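Local coordinates for protein MATE family efflux transporter (Vibrio cholerae, PDB 6IDP) that probably exports drugs and other toxic compounds across the bacterial inner membrane, undergoing a proton-dependent conformational change as a MATE-family multidrug efflux transporter, at residues Phe393-Leu398 and Gly413-Asn418; Ala268-Gly272 and Leu349-Leu353; Gly51-Pro55 and Leu117-Pro123. One frame throughout, in Å; residues are numbered along the deposited sequence.

Interaction 1. Residues Phe393-Leu398 and Gly413-Asn418; sequences FYLPCL and GALVGN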
ATOM      1  N   PHE A 393      11.389   0.750  17.563  1.00 40.51           N
ATOM      2  CA  PHE A 393      10.227   0.519  18.418  1.00 43.01           C
ATOM      3  C   PHE A 393       9.622  -0.881  18.284  1.00 41.85           C
ATOM      4  O   PHE A 393       9.591  -1.639  19.253  1.00 44.42           O
ATOM      5  CB  PHE A 393       9.157   1.572  18.122  1.00 36.19           C
ATOM      6  CG  PHE A 393       9.654   2.981  18.235  1.00 36.28           C
ATOM      7  CD1 PHE A 393      10.490   3.350  19.276  1.00 38.69           C
ATOM      8  CD2 PHE A 393       9.302   3.932  17.293  1.00 38.04           C
ATOM      9  CE1 PHE A 393      10.956   4.646  19.383  1.00 47.72           C
ATOM     10  CE2 PHE A 393       9.767   5.231  17.390  1.00 40.70           C
ATOM     11  CZ  PHE A 393      10.594   5.588  18.437  1.00 45.89           C
ATOM     12  N   TYR A 394       9.139  -1.214  17.091  1.00 33.87           N
ATOM     13  CA  TYR A 394       8.379  -2.444  16.881  1.00 37.44           C
ATOM     14  C   TYR A 394       9.195  -3.712  17.132  1.00 36.99           C
ATOM     15  O   TYR A 394       8.862  -4.507  18.010  1.00 36.41           O
ATOM     16  CB  TYR A 394       7.810  -2.476  15.462  1.00 35.26           C
ATOM     17  CG  TYR A 394       6.747  -3.527  15.237  1.00 34.99           C
ATOM     18  CD1 TYR A 394       5.587  -3.541  15.998  1.00 37.42           C
ATOM     19  CD2 TYR A 394       6.894  -4.492  14.249  1.00 35.70           C
ATOM     20  CE1 TYR A 394       4.608  -4.494  15.792  1.00 33.77           C
ATOM     21  CE2 TYR A 394       5.918  -5.451  14.034  1.00 32.63           C
ATOM     22  CZ  TYR A 394       4.779  -5.445  14.811  1.00 33.37           C
ATOM     23  OH  TYR A 394       3.801  -6.390  14.610  1.00 50.52           O
ATOM     24  N   LEU A 395      10.254  -3.900  16.351  1.00 34.30           N
ATOM     25  CA  LEU A 395      11.070  -5.107  16.454  1.00 37.93           C
ATOM     26  C   LEU A 395      11.763  -5.269  17.816  1.00 42.90           C
ATOM     27  O   LEU A 395      11.796  -6.379  18.343  1.00 40.17           O
ATOM     28  CB  LEU A 395      12.109  -5.149  15.328  1.00 42.29           C
ATOM     29  CG  LEU A 395      11.573  -5.473  13.930  1.00 48.32           C
ATOM     30  CD1 LEU A 395      12.700  -5.493  12.905  1.00 50.49           C
ATOM     31  CD2 LEU A 395      10.821  -6.798  13.927  1.00 45.98           C
ATOM     32  N   PRO A 396      12.322  -4.182  18.391  1.00 42.84           N
ATOM     33  CA  PRO A 396      12.897  -4.393  19.726  1.00 41.92           C
ATOM     34  C   PRO A 396      11.857  -4.795  20.771  1.00 41.55           C
ATOM     35  O   PRO A 396      12.159  -5.615  21.636  1.00 39.34           O
ATOM     36  CB  PRO A 396      13.505  -3.028  20.067  1.00 44.33           C
ATOM     37  CG  PRO A 396      13.780  -2.404  18.759  1.00 39.47           C
ATOM     38  CD  PRO A 396      12.656  -2.844  17.868  1.00 36.90           C
ATOM     39  N   CYS A 397      10.654  -4.233  20.692  1.00 39.78           N
ATOM     40  CA  CYS A 397       9.606  -4.571  21.650  1.00 40.12           C
ATOM     41  C   CYS A 397       9.100  -5.999  21.443  1.00 40.72           C
ATOM     42  O   CYS A 397       8.796  -6.697  22.408  1.00 36.78           O
ATOM     43  CB  CYS A 397       8.445  -3.575  21.561  1.00 36.94           C
ATOM     44  SG  CYS A 397       8.756  -1.990  22.390  1.00 42.45           S
ATOM     45  N   LEU A 398       9.019  -6.427  20.186  1.00 38.71           N
ATOM     46  CA  LEU A 398       8.665  -7.808  19.873  1.00 34.24           C
ATOM     47  C   LEU A 398       9.673  -8.784  20.462  1.00 37.88           C
ATOM     48  O   LEU A 398       9.296  -9.803  21.040  1.00 42.38           O
ATOM     49  CB  LEU A 398       8.575  -8.025  18.363  1.00 35.42           C
ATOM     50  CG  LEU A 398       7.409  -7.374  17.622  1.00 42.39           C
ATOM     51  CD1 LEU A 398       7.345  -7.898  16.196  1.00 41.03           C
ATOM     52  CD2 LEU A 398       6.105  -7.621  18.355  1.00 38.43           C
ATOM     53  N   GLY A 413       4.457  -6.772  23.235  1.00 28.28           N
ATOM     54  CA  GLY A 413       5.485  -5.992  22.570  1.00 28.69           C
ATOM     55  C   GLY A 413       4.942  -5.231  21.375  1.00 30.63           C
ATOM     56  O   GLY A 413       5.267  -4.060  21.179  1.00 35.73           O
ATOM     57  N   ALA A 414       4.107  -5.894  20.579  1.00 26.72           N
ATOM     58  CA  ALA A 414       3.495  -5.262  19.414  1.00 28.99           C
ATOM     59  C   ALA A 414       2.601  -4.106  19.845  1.00 29.36           C
ATOM     60  O   ALA A 414       2.549  -3.068  19.187  1.00 31.17           O
ATOM     61  CB  ALA A 414       2.700  -6.280  18.610  1.00 22.31           C
ATOM     62  N   LEU A 415       1.902  -4.298  20.958  1.00 32.58           N
ATOM     63  CA  LEU A 415       1.057  -3.260  21.533  1.00 29.89           C
ATOM     64  C   LEU A 415       1.881  -2.042  21.942  1.00 27.80           C
ATOM     65  O   LEU A 415       1.570  -0.914  21.560  1.00 28.32           O
ATOM     66  CB  LEU A 415       0.291  -3.809  22.738  1.00 30.38           C
ATOM     67  CG  LEU A 415      -0.331  -2.797  23.702  1.00 33.74           C
ATOM     68  CD1 LEU A 415      -1.403  -1.980  23.016  1.00 32.90           C
ATOM     69  CD2 LEU A 415      -0.897  -3.510  24.917  1.00 39.20           C
ATOM     70  N   VAL A 416       2.930  -2.280  22.723  1.00 28.15           N
ATOM     71  CA  VAL A 416       3.786  -1.201  23.201  1.00 31.88           C
ATOM     72  C   VAL A 416       4.488  -0.510  22.038  1.00 36.33           C
ATOM     73  O   VAL A 416       4.529   0.718  21.968  1.00 37.43           O
ATOM     74  CB  VAL A 416       4.836  -1.717  24.201  1.00 32.86           C
ATOM     75  CG1 VAL A 416       5.809  -0.606  24.578  1.00 27.77           C
ATOM     76  CG2 VAL A 416       4.151  -2.274  25.438  1.00 32.70           C
ATOM     77  N   GLY A 417       5.025  -1.308  21.120  1.00 32.10           N
ATOM     78  CA  GLY A 417       5.737  -0.788  19.969  1.00 27.62           C
ATOM     79  C   GLY A 417       4.886   0.121  19.104  1.00 32.75           C
ATOM     80  O   GLY A 417       5.333   1.193  18.695  1.00 35.53           O
ATOM     81  N   ASN A 418       3.656  -0.304  18.827  1.00 25.83           N
ATOM     82  CA  ASN A 418       2.753   0.477  17.992  1.00 25.04           C
ATOM     83  C   ASN A 418       2.391   1.815  18.625  1.00 30.85           C
ATOM     84  O   ASN A 418       2.359   2.842  17.948  1.00 31.20           O
ATOM     85  CB  ASN A 418       1.479  -0.315  17.694  1.00 25.25           C
ATOM     86  CG  ASN A 418       1.701  -1.413  16.673  1.00 26.75           C
ATOM     87  OD1 ASN A 418       2.689  -1.401  15.940  1.00 31.32           O
ATOM     88  ND2 ASN A 418       0.777  -2.365  16.616  1.00 23.85           N
TER
HETATM   89  O   HOH W   1       0.889  -4.518  14.729  1.00 31.39           O

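Interaction 2. Residues Ala268-Gly272 and Leu349-Leu353; sequences AWALG and LNLHL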
ATOM      1  N   ALA A 268      -1.258 -18.604  13.704  1.00 34.69           N
ATOM      2  CA  ALA A 268      -2.090 -17.636  14.403  1.00 31.59           C
ATOM      3  C   ALA A 268      -1.674 -16.212  14.053  1.00 36.43           C
ATOM      4  O   ALA A 268      -2.517 -15.323  13.924  1.00 35.92           O
ATOM      5  CB  ALA A 268      -2.018 -17.857  15.903  1.00 26.88           C
ATOM      6  N   TRP A 269      -0.373 -15.999  13.899  1.00 36.49           N
ATOM      7  CA  TRP A 269       0.147 -14.682  13.559  1.00 38.27           C
ATOM      8  C   TRP A 269      -0.267 -14.278  12.147  1.00 42.11           C
ATOM      9  O   TRP A 269      -0.550 -13.108  11.885  1.00 39.79           O
ATOM     10  CB  TRP A 269       1.668 -14.654  13.690  1.00 38.28           C
ATOM     11  CG  TRP A 269       2.262 -13.315  13.385  1.00 42.45           C
ATOM     12  CD1 TRP A 269       2.781 -12.898  12.191  1.00 41.21           C
ATOM     13  CD2 TRP A 269       2.400 -12.213  14.289  1.00 44.20           C
ATOM     14  NE1 TRP A 269       3.233 -11.605  12.298  1.00 42.04           N
ATOM     15  CE2 TRP A 269       3.010 -11.162  13.575  1.00 47.86           C
ATOM     16  CE3 TRP A 269       2.066 -12.012  15.631  1.00 41.26           C
ATOM     17  CZ2 TRP A 269       3.293  -9.927  14.161  1.00 45.22           C
ATOM     18  CZ3 TRP A 269       2.347 -10.787  16.208  1.00 45.19           C
ATOM     19  CH2 TRP A 269       2.954  -9.762  15.476  1.00 45.80           C
ATOM     20  N   ALA A 270      -0.298 -15.250  11.240  1.00 36.21           N
ATOM     21  CA  ALA A 270      -0.719 -14.986   9.871  1.00 39.83           C
ATOM     22  C   ALA A 270      -2.167 -14.506   9.845  1.00 36.79           C
ATOM     23  O   ALA A 270      -2.489 -13.522   9.182  1.00 38.91           O
ATOM     24  CB  ALA A 270      -0.547 -16.228   9.006  1.00 30.59           C
ATOM     25  N   LEU A 271      -3.035 -15.197  10.578  1.00 36.41           N
ATOM     26  CA  LEU A 271      -4.432 -14.791  10.677  1.00 35.98           C
ATOM     27  C   LEU A 271      -4.560 -13.446  11.397  1.00 37.54           C
ATOM     28  O   LEU A 271      -5.374 -12.605  11.012  1.00 31.59           O
ATOM     29  CB  LEU A 271      -5.255 -15.863  11.391  1.00 33.76           C
ATOM     30  CG  LEU A 271      -5.431 -17.175  10.618  1.00 34.54           C
ATOM     31  CD1 LEU A 271      -6.025 -18.258  11.505  1.00 33.91           C
ATOM     32  CD2 LEU A 271      -6.292 -16.962   9.383  1.00 35.22           C
ATOM     33  N   GLY A 272      -3.749 -13.248  12.433  1.00 37.31           N
ATOM     34  CA  GLY A 272      -3.758 -12.008  13.187  1.00 28.69           C
ATOM     35  C   GLY A 272      -3.337 -10.804  12.361  1.00 33.71           C
ATOM     36  O   GLY A 272      -3.919  -9.722  12.485  1.00 26.75           O
ATOM     37  N   LEU A 349      -4.734 -17.040  18.623  1.00 24.82           N
ATOM     38  CA  LEU A 349      -5.343 -15.946  17.877  1.00 25.48           C
ATOM     39  C   LEU A 349      -6.297 -15.145  18.763  1.00 28.65           C
ATOM     40  O   LEU A 349      -6.367 -13.921  18.661  1.00 32.95           O
ATOM     41  CB  LEU A 349      -6.076 -16.483  16.645  1.00 27.01           C
ATOM     42  CG  LEU A 349      -6.840 -15.473  15.787  1.00 25.68           C
ATOM     43  CD1 LEU A 349      -5.915 -14.376  15.261  1.00 24.15           C
ATOM     44  CD2 LEU A 349      -7.549 -16.184  14.642  1.00 25.38           C
ATOM     45  N   ASN A 350      -7.025 -15.844  19.631  1.00 29.44           N
ATOM     46  CA  ASN A 350      -7.907 -15.205  20.609  1.00 29.36           C
ATOM     47  C   ASN A 350      -7.136 -14.189  21.451  1.00 31.07           C
ATOM     48  O   ASN A 350      -7.631 -13.097  21.739  1.00 30.11           O
ATOM     49  CB  ASN A 350      -8.552 -16.265  21.510  1.00 26.63           C
ATOM     50  CG  ASN A 350      -9.745 -15.739  22.292  1.00 32.22           C
ATOM     51  OD1 ASN A 350      -9.923 -14.530  22.456  1.00 28.89           O
ATOM     52  ND2 ASN A 350     -10.569 -16.656  22.789  1.00 31.11           N
ATOM     53  N   LEU A 351      -5.915 -14.553  21.832  1.00 27.92           N
ATOM     54  CA  LEU A 351      -5.056 -13.667  22.607  1.00 30.83           C
ATOM     55  C   LEU A 351      -4.626 -12.452  21.791  1.00 32.50           C
ATOM     56  O   LEU A 351      -4.587 -11.334  22.299  1.00 31.69           O
ATOM     57  CB  LEU A 351      -3.825 -14.420  23.107  1.00 30.08           C
ATOM     58  CG  LEU A 351      -2.962 -13.653  24.107  1.00 31.96           C
ATOM     59  CD1 LEU A 351      -3.773 -13.306  25.345  1.00 30.94           C
ATOM     60  CD2 LEU A 351      -1.733 -14.457  24.479  1.00 30.34           C
ATOM     61  N   HIS A 352      -4.297 -12.678  20.524  1.00 32.26           N
ATOM     62  CA  HIS A 352      -3.876 -11.598  19.643  1.00 27.34           C
ATOM     63  C   HIS A 352      -4.971 -10.546  19.509  1.00 26.59           C
ATOM     64  O   HIS A 352      -4.703  -9.347  19.528  1.00 29.57           O
ATOM     65  CB  HIS A 352      -3.500 -12.149  18.265  1.00 29.53           C
ATOM     66  CG  HIS A 352      -3.226 -11.089  17.243  1.00 43.03           C
ATOM     67  ND1 HIS A 352      -1.956 -10.639  16.962  1.00 48.57           N
ATOM     68  CD2 HIS A 352      -4.064 -10.394  16.436  1.00 37.74           C
ATOM     69  CE1 HIS A 352      -2.021  -9.708  16.023  1.00 42.47           C
ATOM     70  NE2 HIS A 352      -3.284  -9.542  15.688  1.00 39.99           N
ATOM     71  N   LEU A 353      -6.211 -11.010  19.393  1.00 24.82           N
ATOM     72  CA  LEU A 353      -7.346 -10.140  19.114  1.00 26.20           C
ATOM     73  C   LEU A 353      -7.762  -9.255  20.291  1.00 25.99           C
ATOM     74  O   LEU A 353      -8.533  -8.312  20.109  1.00 26.42           O
ATOM     75  CB  LEU A 353      -8.543 -10.979  18.662  1.00 25.04           C
ATOM     76  CG  LEU A 353      -8.378 -11.689  17.319  1.00 27.95           C
ATOM     77  CD1 LEU A 353      -9.653 -12.430  16.945  1.00 27.12           C
ATOM     78  CD2 LEU A 353      -7.992 -10.688  16.236  1.00 29.33           C
TER

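Interaction 3. Residues Gly51-Pro55 and Leu117-Pro123; sequences GFTMP and LGLLGAP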
ATOM      1  N   GLY A  51       4.102 -18.907  -5.048  1.00 70.59           N
ATOM      2  CA  GLY A  51       4.733 -18.474  -3.814  1.00 70.92           C
ATOM      3  C   GLY A  51       6.077 -17.803  -4.023  1.00 70.50           C
ATOM      4  O   GLY A  51       6.417 -16.848  -3.326  1.00 75.51           O
ATOM      5  N   PHE A  52       6.844 -18.303  -4.986  1.00 70.34           N
ATOM      6  CA  PHE A  52       8.139 -17.714  -5.313  1.00 71.15           C
ATOM      7  C   PHE A  52       7.991 -16.448  -6.157  1.00 64.30           C
ATOM      8  O   PHE A  52       8.981 -15.796  -6.485  1.00 66.63           O
ATOM      9  CB  PHE A  52       9.023 -18.726  -6.050  1.00 73.74           C
ATOM     10  CG  PHE A  52       9.599 -19.796  -5.164  1.00 76.53           C
ATOM     11  CD1 PHE A  52      10.776 -19.578  -4.466  1.00 78.98           C
ATOM     12  CD2 PHE A  52       8.972 -21.026  -5.041  1.00 82.26           C
ATOM     13  CE1 PHE A  52      11.310 -20.564  -3.654  1.00 87.06           C
ATOM     14  CE2 PHE A  52       9.500 -22.015  -4.232  1.00 84.33           C
ATOM     15  CZ  PHE A  52      10.671 -21.784  -3.539  1.00 86.23           C
ATOM     16  N   THR A  53       6.756 -16.105  -6.510  1.00 61.43           N
ATOM     17  CA  THR A  53       6.494 -14.912  -7.310  1.00 63.13           C
ATOM     18  C   THR A  53       6.104 -13.741  -6.406  1.00 64.22           C
ATOM     19  O   THR A  53       6.202 -12.578  -6.797  1.00 64.17           O
ATOM     20  CB  THR A  53       5.383 -15.167  -8.357  1.00 56.51           C
ATOM     21  OG1 THR A  53       5.607 -16.432  -8.996  1.00 61.64           O
ATOM     22  CG2 THR A  53       5.369 -14.071  -9.414  1.00 52.12           C
ATOM     23  N   MET A  54       5.669 -14.057  -5.190  1.00 68.53           N
ATOM     24  CA  MET A  54       5.305 -13.036  -4.209  1.00 71.93           C
ATOM     25  C   MET A  54       6.437 -12.043  -3.882  1.00 72.15           C
ATOM     26  O   MET A  54       6.190 -10.837  -3.839  1.00 73.47           O
ATOM     27  CB  MET A  54       4.806 -13.699  -2.920  1.00 78.05           C
ATOM     28  CG  MET A  54       3.458 -14.396  -3.062  1.00 84.07           C
ATOM     29  SD  MET A  54       2.207 -13.336  -3.817  1.00157.73           S
ATOM     30  CE  MET A  54       0.736 -14.336  -3.605  1.00103.95           C
ATOM     31  N   PRO A  55       7.675 -12.528  -3.653  1.00 74.95           N
ATOM     32  CA  PRO A  55       8.724 -11.549  -3.335  1.00 74.95           C
ATOM     33  C   PRO A  55       9.062 -10.614  -4.496  1.00 73.73           C
ATOM     34  O   PRO A  55       9.323  -9.433  -4.263  1.00 75.85           O
ATOM     35  CB  PRO A  55       9.929 -12.428  -2.982  1.00 79.84           C
ATOM     36  CG  PRO A  55       9.670 -13.719  -3.666  1.00 77.16           C
ATOM     37  CD  PRO A  55       8.190 -13.909  -3.585  1.00 76.95           C
ATOM     38  N   LEU A 117      15.841 -17.013  -8.297  1.00 83.27           N
ATOM     39  CA  LEU A 117      15.184 -18.203  -7.768  1.00 88.08           C
ATOM     40  C   LEU A 117      16.157 -19.014  -6.916  1.00 92.33           C
ATOM     41  O   LEU A 117      15.803 -19.491  -5.838  1.00 97.42           O
ATOM     42  CB  LEU A 117      14.623 -19.063  -8.906  1.00 87.11           C
ATOM     43  CG  LEU A 117      13.353 -18.555  -9.594  1.00 83.95           C
ATOM     44  CD1 LEU A 117      13.190 -19.195 -10.965  1.00 83.71           C
ATOM     45  CD2 LEU A 117      12.124 -18.812  -8.734  1.00 81.43           C
ATOM     46  N   GLY A 118      17.389 -19.150  -7.400  1.00 87.06           N
ATOM     47  CA  GLY A 118      18.431 -19.844  -6.665  1.00 91.36           C
ATOM     48  C   GLY A 118      18.693 -19.266  -5.286  1.00 94.14           C
ATOM     49  O   GLY A 118      18.903 -20.010  -4.328  1.00 96.72           O
ATOM     50  N   LEU A 119      18.676 -17.940  -5.179  1.00 94.77           N
ATOM     51  CA  LEU A 119      18.939 -17.272  -3.906  1.00101.81           C
ATOM     52  C   LEU A 119      17.776 -17.459  -2.933  1.00103.51           C
ATOM     53  O   LEU A 119      17.968 -17.469  -1.717  1.00109.98           O
ATOM     54  CB  LEU A 119      19.210 -15.780  -4.122  1.00101.45           C
ATOM     55  CG  LEU A 119      20.289 -15.401  -5.141  1.00105.64           C
ATOM     56  CD1 LEU A 119      20.620 -13.915  -5.053  1.00104.07           C
ATOM     57  CD2 LEU A 119      21.546 -16.254  -4.985  1.00111.44           C
ATOM     58  N   LEU A 120      16.572 -17.609  -3.477  1.00 98.59           N
ATOM     59  CA  LEU A 120      15.390 -17.885  -2.666  1.00 94.13           C
ATOM     60  C   LEU A 120      15.256 -19.376  -2.390  1.00 95.42           C
ATOM     61  O   LEU A 120      14.238 -19.831  -1.868  1.00 95.21           O
ATOM     62  CB  LEU A 120      14.129 -17.369  -3.356  1.00 91.02           C
ATOM     63  CG  LEU A 120      14.100 -15.878  -3.676  1.00 87.64           C
ATOM     64  CD1 LEU A 120      12.730 -15.484  -4.198  1.00 82.40           C
ATOM     65  CD2 LEU A 120      14.473 -15.064  -2.446  1.00 89.76           C
ATOM     66  N   GLY A 121      16.288 -20.131  -2.755  1.00 98.43           N
ATOM     67  CA  GLY A 121      16.307 -21.565  -2.539  1.00106.56           C
ATOM     68  C   GLY A 121      15.244 -22.299  -3.328  1.00107.67           C
ATOM     69  O   GLY A 121      14.761 -23.348  -2.903  1.00110.36           O
ATOM     70  N   ALA A 122      14.872 -21.749  -4.480  1.00104.70           N
ATOM     71  CA  ALA A 122      13.873 -22.385  -5.328  1.00101.20           C
ATOM     72  C   ALA A 122      14.416 -23.676  -5.921  1.00100.78           C
ATOM     73  O   ALA A 122      15.488 -23.686  -6.527  1.00108.27           O
ATOM     74  CB  ALA A 122      13.425 -21.443  -6.434  1.00 96.44           C
ATOM     75  N   PRO A 123      13.675 -24.777  -5.738  1.00 95.07           N
ATOM     76  CA  PRO A 123      14.034 -26.069  -6.325  1.00101.58           C
ATOM     77  C   PRO A 123      13.996 -26.001  -7.847  1.00104.06           C
ATOM     78  O   PRO A 123      13.180 -25.260  -8.399  1.00 96.69           O
ATOM     79  CB  PRO A 123      12.959 -27.013  -5.781  1.00 90.67           C
ATOM     80  CG  PRO A 123      11.798 -26.125  -5.481  1.00 89.77           C
ATOM     81  CD  PRO A 123      12.402 -24.840  -4.999  1.00 88.88           C
TER

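Interaction 1. Residues Phe393-Leu398 and Gly413-Asn418
ND2 of N418, beside the Y394 ring, is held by two partners, S359 OG and a water oxygen at 2.9 Å that also reaches Y394 OH weakly. OD1 of N418 is bonded to R389 NH2, which fixes the amide's rotation, its plane only 6° from that of the Y394 ring. With its CG anti to the backbone N (chi1 -166°), Y394 brings CD1 to 3.6 Å from N418 OD1 and CE1 to 3.8 Å from A414 CB. L398 fills in beside them, its CD2 3.7 Å from A414 CB and its CD1 over one face of the Y394 ring. Two glycines let the backbones close in: Y394 CA lies 4.4 Å from G417 CA, and G413, facing C397, makes a CA-H...O contact of 3.4 Å from its CA to C397 O. C397 CB packs on G413 O at 3.2 Å. The axes approach to 7.7 Å at 153°, as expected of the near-antiparallel arms of a helical hairpin. Both arms belong to the stretch 379-435; the first, kinked at P396, leans Y394 and L395 on S250 and F253 of helix 226-259, while L415 of the second meets the loop at I358 and S359.

Interaction 2. Residues Ala268-Gly272 and Leu349-Leu353
A pair of helices in the C-terminal MatE region, 263-279 and 343-355, meets here around the imidazole of H352, which fits against G272 and W269. G272 CA lies over one face of that imidazole, 3.8 Å from its centroid and displaced toward the rim, a CH-pi contact that the absence of a side chain on the glycine permits. NE2 of H352 is also 3.3 Å from G272 O. The ring is carried across by its first torsion, CG anti to the backbone N (chi1 172°), and its edge turns toward the face of the W269 indole. The result is an offset edge-to-face pair, with 5.8 Å between the imidazole centroid and that of the six-membered ring of W269 and planes at 83°. ND1 of H352 is buried with no polar partner in the model.

The helices run in roughly the same direction, with an angle of 36° between segment axes that approach to 9.4 Å. One turn before H352, L349 extends into the interface: CD1 rests 3.7 Å from G272 N, while CD2 meets L271 CB at 4.0 Å, the two leucine side chains crossing at about a right angle. A268 CB packs 4.3 Å from L349 CB. M339 of helix 332-339 touches both L271 and L349, and F411 adds a second edge-to-face partner to H352.

Interaction 3. Residues Gly51-Pro55 and Leu117-Pro123
Contacts of the F52 ring carry the interface where it reaches the turn formed by L120, G121, A122 and P123. The methyl CB of A122 sits over one face of the phenyl ring, 4.0 Å from the centroid of the F52 ring and 25° off its normal, a CH-pi contact offset toward the CE1 rim. At the edge of the same ring, in its plane, L120 O comes to 3.5 Å from F52 CE1, so the rim of the phenyl ring faces a carbonyl oxygen. F52 CZ lies 3.8 Å from P123 CD.

Aliphatic contacts extend it. The base of the side chain is met from another direction by L117, whose CD2 is 4.1 Å from F52 CB. The side chain of L120 slides past that of F52 in the opposite direction and continues to P55, where L120 CD1 and P55 CG are 3.6 Å apart. With its CG anti to the carbonyl carbon (chi1 -75°), F52 projects its ring toward the turn.

Backbone hydrogen bonds shape the surface that receives the ring. Helix 113-119 ends in a Schellman motif: A122 N bonds to L117 O at 2.8 Å and G121 N to G118 O at 3.1 Å, with G121 as the C-prime residue at positive phi. This closure presents both L120 O and the A122 methyl to F52.

The contact is at the surface, joining the break between helices 44-51 and 54-80 to the link from helix 113-119 into helix 124-156. That last helix backs both sides, with Y133 and W137 against T53 and with F127 and I130 against L117.

Along the chain the order is interaction 3, interaction 2, interaction 1, each closing before the next opens. Interaction 3 lies in the N-terminal MatE range, joining the break before helix 54-80 to the turn that follows helix 113-119; its centre is about 29 Å from that of interaction 1 and about 27 Å from that of interaction 2, and it touches neither. Interactions 1 and 2 are neighbours, with centres about 16 Å apart, and meet where Y394 OH packs 3.6 Å from W269 CH2. Together they connect helices 263-279 and 343-355 to the hairpin within 379-435. The contacts thus fall into two separate clusters, consistent with the two-lobed architecture of MATE transporters.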